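Cellulase IBT99 (Metagenomes, PDB 6WBT) probably hydrolyses 6-phospho-alpha-glucosides as a family 4 glycoside hydrolase, and binds NAD, a manganese ion and glucose 6-phosphate. Local coordinates at residues Glu98-Lys103 with Asp429-Ala434; Gly394-Ala399 with Leu409-Met414. One frame throughout, in Å; residues are numbered along the deposited sequence.

Contact 1: residues Glu98-Lys103 with Asp429-Ala434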
ATOM      1  N   GLU A  98       9.334  16.570 -34.485  1.00 71.00           N
ATOM      2  CA  GLU A  98       8.893  15.436 -35.291  1.00 71.56           C
ATOM      3  C   GLU A  98       9.967  15.014 -36.287  1.00 70.37           C
ATOM      4  O   GLU A  98      10.122  13.820 -36.570  1.00 71.27           O
ATOM      5  CB  GLU A  98       7.593  15.785 -36.014  1.00 74.01           C
ATOM      6  CG  GLU A  98       6.403  15.979 -35.089  1.00 75.70           C
ATOM      7  CD  GLU A  98       5.215  16.604 -35.792  1.00 77.61           C
ATOM      8  OE1 GLU A  98       5.427  17.495 -36.641  1.00 78.55           O
ATOM      9  OE2 GLU A  98       4.069  16.205 -35.499  1.00 77.61           O
ATOM     10  N   GLN A  99      10.721  15.974 -36.825  1.00 67.69           N
ATOM     11  CA  GLN A  99      11.746  15.638 -37.809  1.00 67.29           C
ATOM     12  C   GLN A  99      12.943  14.954 -37.160  1.00 66.61           C
ATOM     13  O   GLN A  99      13.542  14.049 -37.752  1.00 69.21           O
ATOM     14  CB  GLN A  99      12.190  16.893 -38.562  1.00 68.11           C
ATOM     15  CG  GLN A  99      11.242  17.320 -39.670  1.00 69.73           C
ATOM     16  CD  GLN A  99      11.772  18.498 -40.464  1.00 72.44           C
ATOM     17  OE1 GLN A  99      11.610  18.562 -41.683  1.00 74.26           O
ATOM     18  NE2 GLN A  99      12.407  19.439 -39.776  1.00 72.23           N
ATOM     19  N   ILE A 100      13.311  15.374 -35.948  1.00 63.30           N
ATOM     20  CA  ILE A 100      14.442  14.757 -35.263  1.00 62.79           C
ATOM     21  C   ILE A 100      14.128  13.307 -34.912  1.00 63.98           C
ATOM     22  O   ILE A 100      14.994  12.430 -35.003  1.00 65.83           O
ATOM     23  CB  ILE A 100      14.824  15.580 -34.018  1.00 59.63           C
ATOM     24  CG1 ILE A 100      15.518  16.879 -34.434  1.00 58.72           C
ATOM     25  CG2 ILE A 100      15.715  14.776 -33.082  1.00 60.01           C
ATOM     26  CD1 ILE A 100      15.967  17.731 -33.269  1.00 56.56           C
ATOM     27  N   CYS A 101      12.881  13.030 -34.524  1.00 62.29           N
ATOM     28  CA  CYS A 101      12.495  11.662 -34.194  1.00 62.07           C
ATOM     29  C   CYS A 101      12.522  10.768 -35.428  1.00 62.75           C
ATOM     30  O   CYS A 101      13.083   9.665 -35.396  1.00 62.57           O
ATOM     31  CB  CYS A 101      11.109  11.649 -33.549  1.00 60.78           C
ATOM     32  SG  CYS A 101      11.013  12.503 -31.960  1.00 61.45           S
ATOM     33  N   LEU A 102      11.918  11.225 -36.528  1.00 63.10           N
ATOM     34  CA  LEU A 102      11.906  10.429 -37.751  1.00 65.61           C
ATOM     35  C   LEU A 102      13.307  10.254 -38.321  1.00 69.91           C
ATOM     36  O   LEU A 102      13.575   9.266 -39.016  1.00 72.00           O
ATOM     37  CB  LEU A 102      10.985  11.069 -38.790  1.00 64.33           C
ATOM     38  CG  LEU A 102       9.511  11.193 -38.395  1.00 61.83           C
ATOM     39  CD1 LEU A 102       8.705  11.820 -39.522  1.00 61.94           C
ATOM     40  CD2 LEU A 102       8.938   9.839 -38.010  1.00 60.58           C
ATOM     41  N   LYS A 103      14.211  11.196 -38.041  1.00 70.57           N
ATOM     42  CA  LYS A 103      15.604  11.037 -38.436  1.00 71.90           C
ATOM     43  C   LYS A 103      16.270   9.870 -37.719  1.00 71.41           C
ATOM     44  O   LYS A 103      17.232   9.300 -38.247  1.00 72.74           O
ATOM     45  CB  LYS A 103      16.370  12.337 -38.171  1.00 72.25           C
ATOM     46  CG  LYS A 103      17.802  12.353 -38.681  1.00 75.55           C
ATOM     47  CD  LYS A 103      18.798  12.326 -37.532  1.00 77.08           C
ATOM     48  CE  LYS A 103      20.228  12.392 -38.042  1.00 80.12           C
ATOM     49  NZ  LYS A 103      21.213  12.414 -36.926  1.00 80.04           N
ATOM     50  N   ASP A 429      20.482  14.000 -26.946  1.00 57.58           N
ATOM     51  CA  ASP A 429      21.468  15.015 -27.300  1.00 57.96           C
ATOM     52  C   ASP A 429      21.012  15.854 -28.487  1.00 60.07           C
ATOM     53  O   ASP A 429      21.352  17.040 -28.574  1.00 60.06           O
ATOM     54  CB  ASP A 429      22.816  14.359 -27.599  1.00 57.17           C
ATOM     55  CG  ASP A 429      23.455  13.752 -26.365  1.00 55.23           C
ATOM     56  OD1 ASP A 429      23.172  14.237 -25.249  1.00 54.15           O
ATOM     57  OD2 ASP A 429      24.242  12.793 -26.511  1.00 56.10           O
ATOM     58  N   ASP A 430      20.246  15.262 -29.407  1.00 61.74           N
ATOM     59  CA  ASP A 430      19.678  16.041 -30.501  1.00 63.00           C
ATOM     60  C   ASP A 430      18.643  17.040 -29.998  1.00 60.92           C
ATOM     61  O   ASP A 430      18.488  18.117 -30.585  1.00 61.12           O
ATOM     62  CB  ASP A 430      19.055  15.113 -31.543  1.00 64.10           C
ATOM     63  CG  ASP A 430      20.038  14.703 -32.621  1.00 67.46           C
ATOM     64  OD1 ASP A 430      20.818  15.567 -33.075  1.00 69.50           O
ATOM     65  OD2 ASP A 430      20.033  13.519 -33.015  1.00 68.59           O
HETATM   66  N   MSE A 431      17.936  16.707 -28.924  1.00 58.94           N
HETATM   67  CA  MSE A 431      16.935  17.604 -28.361  1.00 57.07           C
HETATM   68  C   MSE A 431      17.579  18.677 -27.491  1.00 59.33           C
HETATM   69  O   MSE A 431      17.017  19.755 -27.307  1.00 59.99           O
HETATM   70  CB  MSE A 431      15.904  16.817 -27.551  1.00 52.79           C
HETATM   71  CG  MSE A 431      15.122  15.799 -28.364  1.00 50.60           C
HETATM   72 SE   MSE A 431      14.186  16.590 -29.880  0.70 49.09          SE
HETATM   73  CE  MSE A 431      13.116  15.050 -30.412  1.00 45.39           C
ATOM     74  N   ILE A 432      18.762  18.371 -26.950  1.00 60.89           N
ATOM     75  CA  ILE A 432      19.486  19.356 -26.150  1.00 61.73           C
ATOM     76  C   ILE A 432      19.875  20.554 -27.008  1.00 65.21           C
ATOM     77  O   ILE A 432      19.718  21.710 -26.597  1.00 64.30           O
ATOM     78  CB  ILE A 432      20.721  18.711 -25.491  1.00 60.89           C
ATOM     79  CG1 ILE A 432      20.303  17.591 -24.536  1.00 62.16           C
ATOM     80  CG2 ILE A 432      21.537  19.757 -24.747  1.00 58.95           C
ATOM     81  CD1 ILE A 432      19.562  18.075 -23.313  1.00 62.62           C
ATOM     82  N   GLU A 433      20.376  20.296 -28.217  1.00 68.10           N
ATOM     83  CA  GLU A 433      20.791  21.372 -29.110  1.00 70.51           C
ATOM     84  C   GLU A 433      19.599  22.091 -29.730  1.00 69.28           C
ATOM     85  O   GLU A 433      19.588  23.325 -29.807  1.00 71.21           O
ATOM     86  CB  GLU A 433      21.708  20.818 -30.205  1.00 73.68           C
ATOM     87  CG  GLU A 433      23.171  20.732 -29.805  1.00 76.95           C
ATOM     88  CD  GLU A 433      23.827  22.095 -29.714  1.00 79.37           C
ATOM     89  OE1 GLU A 433      23.319  23.043 -30.350  1.00 79.89           O
ATOM     90  OE2 GLU A 433      24.847  22.222 -29.004  1.00 80.70           O
ATOM     91  N   ALA A 434      18.589  21.341 -30.179  1.00 66.09           N
ATOM     92  CA  ALA A 434      17.440  21.956 -30.834  1.00 63.88           C
ATOM     93  C   ALA A 434      16.603  22.796 -29.879  1.00 61.17           C
ATOM     94  O   ALA A 434      15.837  23.652 -30.337  1.00 62.67           O
ATOM     95  CB  ALA A 434      16.566  20.884 -31.482  1.00 63.65           C
TER
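I100 projects from one helix towards D430, M431 and A434 of another. Its two branches divide the work. CG2 meets CB of D430 and the CE methyl of selenomethionine M431, both at 3.7 Å. On the other branch chi1 (-73°) sets CG1 beside the backbone N, and the extended second torsion takes CD1 on to CB of A434, also at 3.7 Å. The side chains of I100 and M431 run alongside each other, pointing opposite ways. The M431 chain bends at chi2 (-57°) to place SE, and its terminal CE then passes I100 to lie 3.6 Å from SG of C101. The helices run roughly antiparallel with axes 10.7 Å apart, a separation that I100 and M431 span. An alanine in place of I100 would probably open a gap facing A434 and leave the M431 methyl less firmly seated, with C101 as its main remaining neighbour in 98-103.

The electrostatic element is looser. K103 NZ stands 4.2 Å from OD2 of D430, beyond salt-bridge distance, and that oxygen is hydrogen-bonded to NE2 of H104, just past the first segment.

The contact thus attaches helix 90-103 to the C-terminal helix 421-434. Helix 114-136 borders the apolar side, where A114 meets C101 and T118 meets M431. On another side E98 receives hydrogen bonds from G287 N and T285 OG1 and touches R286, a residue of the glucose 6-phosphate pocket at the start of helix 286-291.

Contact 2: residues Gly394-Ala399 with Leu409-Met414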
ATOM      1  N   GLY A 394       7.677  10.544 -14.853  1.00 44.37           N
ATOM      2  CA  GLY A 394       8.209  10.950 -13.563  1.00 43.60           C
ATOM      3  C   GLY A 394       9.689  11.281 -13.619  1.00 45.41           C
ATOM      4  O   GLY A 394      10.138  12.256 -13.011  1.00 46.79           O
ATOM      5  N   LEU A 395      10.464  10.476 -14.349  1.00 43.90           N
ATOM      6  CA  LEU A 395      11.889  10.758 -14.499  1.00 41.08           C
ATOM      7  C   LEU A 395      12.128  12.031 -15.299  1.00 41.01           C
ATOM      8  O   LEU A 395      13.133  12.718 -15.082  1.00 40.83           O
ATOM      9  CB  LEU A 395      12.593   9.575 -15.162  1.00 39.17           C
ATOM     10  CG  LEU A 395      12.700   8.287 -14.343  1.00 38.25           C
ATOM     11  CD1 LEU A 395      13.085   7.120 -15.236  1.00 37.74           C
ATOM     12  CD2 LEU A 395      13.700   8.451 -13.211  1.00 38.27           C
ATOM     13  N   LEU A 396      11.223  12.361 -16.224  1.00 40.99           N
ATOM     14  CA  LEU A 396      11.384  13.580 -17.008  1.00 41.94           C
ATOM     15  C   LEU A 396      11.102  14.824 -16.177  1.00 40.92           C
ATOM     16  O   LEU A 396      11.731  15.867 -16.391  1.00 40.56           O
ATOM     17  CB  LEU A 396      10.471  13.542 -18.233  1.00 43.98           C
ATOM     18  CG  LEU A 396      10.763  14.591 -19.307  1.00 44.93           C
ATOM     19  CD1 LEU A 396      12.092  14.301 -19.984  1.00 45.64           C
ATOM     20  CD2 LEU A 396       9.638  14.649 -20.326  1.00 44.78           C
ATOM     21  N   VAL A 397      10.163  14.738 -15.232  1.00 41.26           N
ATOM     22  CA  VAL A 397       9.901  15.866 -14.344  1.00 42.74           C
ATOM     23  C   VAL A 397      11.073  16.078 -13.395  1.00 45.70           C
ATOM     24  O   VAL A 397      11.457  17.216 -13.101  1.00 47.49           O
ATOM     25  CB  VAL A 397       8.580  15.651 -13.584  1.00 39.72           C
ATOM     26  CG1 VAL A 397       8.364  16.755 -12.560  1.00 38.77           C
ATOM     27  CG2 VAL A 397       7.413  15.595 -14.558  1.00 38.32           C
ATOM     28  N   GLU A 398      11.669  14.985 -12.906  1.00 44.67           N
ATOM     29  CA  GLU A 398      12.842  15.105 -12.048  1.00 44.65           C
ATOM     30  C   GLU A 398      14.033  15.684 -12.802  1.00 45.37           C
ATOM     31  O   GLU A 398      14.890  16.337 -12.197  1.00 47.19           O
ATOM     32  CB  GLU A 398      13.203  13.742 -11.456  1.00 45.60           C
ATOM     33  CG  GLU A 398      12.112  13.131 -10.594  1.00 46.01           C
ATOM     34  CD  GLU A 398      12.454  11.730 -10.129  1.00 47.46           C
ATOM     35  OE1 GLU A 398      13.568  11.255 -10.438  1.00 48.31           O
ATOM     36  OE2 GLU A 398      11.610  11.104  -9.456  1.00 47.50           O
ATOM     37  N   ALA A 399      14.102  15.456 -14.116  1.00 44.99           N
ATOM     38  CA  ALA A 399      15.183  16.029 -14.910  1.00 47.04           C
ATOM     39  C   ALA A 399      15.061  17.544 -15.014  1.00 49.89           C
ATOM     40  O   ALA A 399      16.078  18.242 -15.098  1.00 51.29           O
ATOM     41  CB  ALA A 399      15.201  15.400 -16.303  1.00 45.61           C
ATOM     42  N   LEU A 409      18.028  10.975 -19.729  1.00 55.67           N
ATOM     43  CA  LEU A 409      18.360   9.756 -20.460  1.00 54.78           C
ATOM     44  C   LEU A 409      17.536   8.577 -19.958  1.00 52.67           C
ATOM     45  O   LEU A 409      17.147   7.701 -20.740  1.00 53.09           O
ATOM     46  CB  LEU A 409      19.854   9.463 -20.337  1.00 55.20           C
ATOM     47  CG  LEU A 409      20.370   8.220 -21.063  1.00 55.01           C
ATOM     48  CD1 LEU A 409      20.111   8.328 -22.557  1.00 54.88           C
ATOM     49  CD2 LEU A 409      21.850   8.015 -20.785  1.00 54.86           C
HETATM   50  N   MSE A 410      17.260   8.539 -18.659  1.00 51.14           N
HETATM   51  CA  MSE A 410      16.419   7.503 -18.077  1.00 50.25           C
HETATM   52  C   MSE A 410      14.978   7.638 -18.555  1.00 50.07           C
HETATM   53  O   MSE A 410      14.272   6.644 -18.719  1.00 49.72           O
HETATM   54  CB  MSE A 410      16.479   7.565 -16.550  1.00 50.04           C
HETATM   55  CG  MSE A 410      17.780   7.053 -15.957  1.00 49.72           C
HETATM   56 SE   MSE A 410      17.864   7.262 -14.022  0.76 48.23          SE
HETATM   57  CE  MSE A 410      19.436   6.165 -13.669  1.00 50.00           C
ATOM     58  N   ALA A 411      14.550   8.882 -18.780  1.00 49.82           N
ATOM     59  CA  ALA A 411      13.196   9.119 -19.268  1.00 48.59           C
ATOM     60  C   ALA A 411      13.044   8.668 -20.716  1.00 47.88           C
ATOM     61  O   ALA A 411      12.012   8.098 -21.090  1.00 48.54           O
ATOM     62  CB  ALA A 411      12.835  10.597 -19.124  1.00 48.23           C
ATOM     63  N   PHE A 412      14.062   8.912 -21.543  1.00 46.84           N
ATOM     64  CA  PHE A 412      13.989   8.505 -22.943  1.00 48.40           C
ATOM     65  C   PHE A 412      14.160   6.999 -23.093  1.00 47.79           C
ATOM     66  O   PHE A 412      13.511   6.378 -23.942  1.00 48.90           O
ATOM     67  CB  PHE A 412      15.041   9.256 -23.761  1.00 50.59           C
ATOM     68  CG  PHE A 412      14.634  10.654 -24.139  1.00 51.95           C
ATOM     69  CD1 PHE A 412      14.411  11.614 -23.165  1.00 51.75           C
ATOM     70  CD2 PHE A 412      14.484  11.009 -25.469  1.00 53.43           C
ATOM     71  CE1 PHE A 412      14.037  12.899 -23.510  1.00 52.17           C
ATOM     72  CE2 PHE A 412      14.112  12.295 -25.820  1.00 52.92           C
ATOM     73  CZ  PHE A 412      13.888  13.240 -24.838  1.00 52.38           C
ATOM     74  N   THR A 413      15.026   6.392 -22.276  1.00 45.36           N
ATOM     75  CA  THR A 413      15.208   4.945 -22.335  1.00 45.51           C
ATOM     76  C   THR A 413      13.936   4.205 -21.935  1.00 44.54           C
ATOM     77  O   THR A 413      13.636   3.141 -22.490  1.00 45.51           O
ATOM     78  CB  THR A 413      16.374   4.529 -21.433  1.00 45.42           C
ATOM     79  OG1 THR A 413      17.576   5.177 -21.870  1.00 45.36           O
ATOM     80  CG2 THR A 413      16.578   3.021 -21.468  1.00 43.78           C
HETATM   81  N   MSE A 414      13.173   4.758 -20.999  1.00 43.33           N
HETATM   82  CA  MSE A 414      11.977   4.105 -20.477  1.00 41.99           C
HETATM   83  C   MSE A 414      10.834   4.050 -21.492  1.00 43.53           C
HETATM   84  O   MSE A 414      10.031   3.116 -21.481  1.00 44.23           O
HETATM   85  CB  MSE A 414      11.503   4.825 -19.211  1.00 40.95           C
HETATM   86  CG  MSE A 414      10.308   4.181 -18.528  1.00 40.97           C
HETATM   87 SE   MSE A 414      10.748   2.486 -17.678  0.65 39.27          SE
HETATM   88  CE  MSE A 414      12.042   3.147 -16.379  1.00 40.86           C
TER
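L395 and A411 face each other across two antiparallel helices, their CA atoms only 5.2 Å apart. With a methyl as the whole side chain at A411, the axes approach to 8.0 Å, a worked example of how a small residue permits close helix pairing.

Two successive leucines take different rotamers around this methyl. In L395, CG lies beside the backbone N (chi1 -69°), and CD1 comes to 3.7 Å from CB of selenomethionine M410. The same methyl group is 4.3 Å from CE of M414, one helical turn further on. M410 contributes chiefly through CB, since its chain runs extended beyond CG and its end leads away from the partner helix. In L396 chi1 instead places CG anti to the backbone N (-166°), and the bend at the next torsion brings CD1 to the interface, where it lies 3.9 Å from CB of A411 and 4.3 Å from CE1 of the F412 ring. The A411 methyl also rests 3.8 Å from the backbone N of L396, so it touches main chain as well as side chain.

Within the second helix, T413 turns its hydroxyl back to the preceding turn: OG1 donates to the carbonyl O of L409 at 2.8 Å, tilted 32° from the carbonyl plane. T413 N reaches that oxygen from the opposite face, giving it two donors.

Helices 380-402 and 405-414 form an antiparallel helical hairpin. Helix 114-136 packs on L396 and F412, helix 151-161 on L396, and helix 421-434 on F412 and T413. F381 of the second subunit packs on L395 and M414, placing the hairpin at a subunit interface.

Starting from the N terminus, the chain first supplies 98-103, within the NAD-binding Rossmann-like region, and meets it again at 429-434, so contact 1 closes a loop of 325 residues. Contact 2 lies nested inside that loop and is local: 394-399 and 409-414 have just nine residues between them. The two do not cross. Their centres lie about 16 Å apart and the two contacts do not touch, yet helices 405-414 and 421-434 follow each other in sequence, and helix 114-136 borders both. Contact 2 folds a hairpin within the C-terminal family region; contact 1 then fastens the chain's last helix, 421-434, to the N-terminal half.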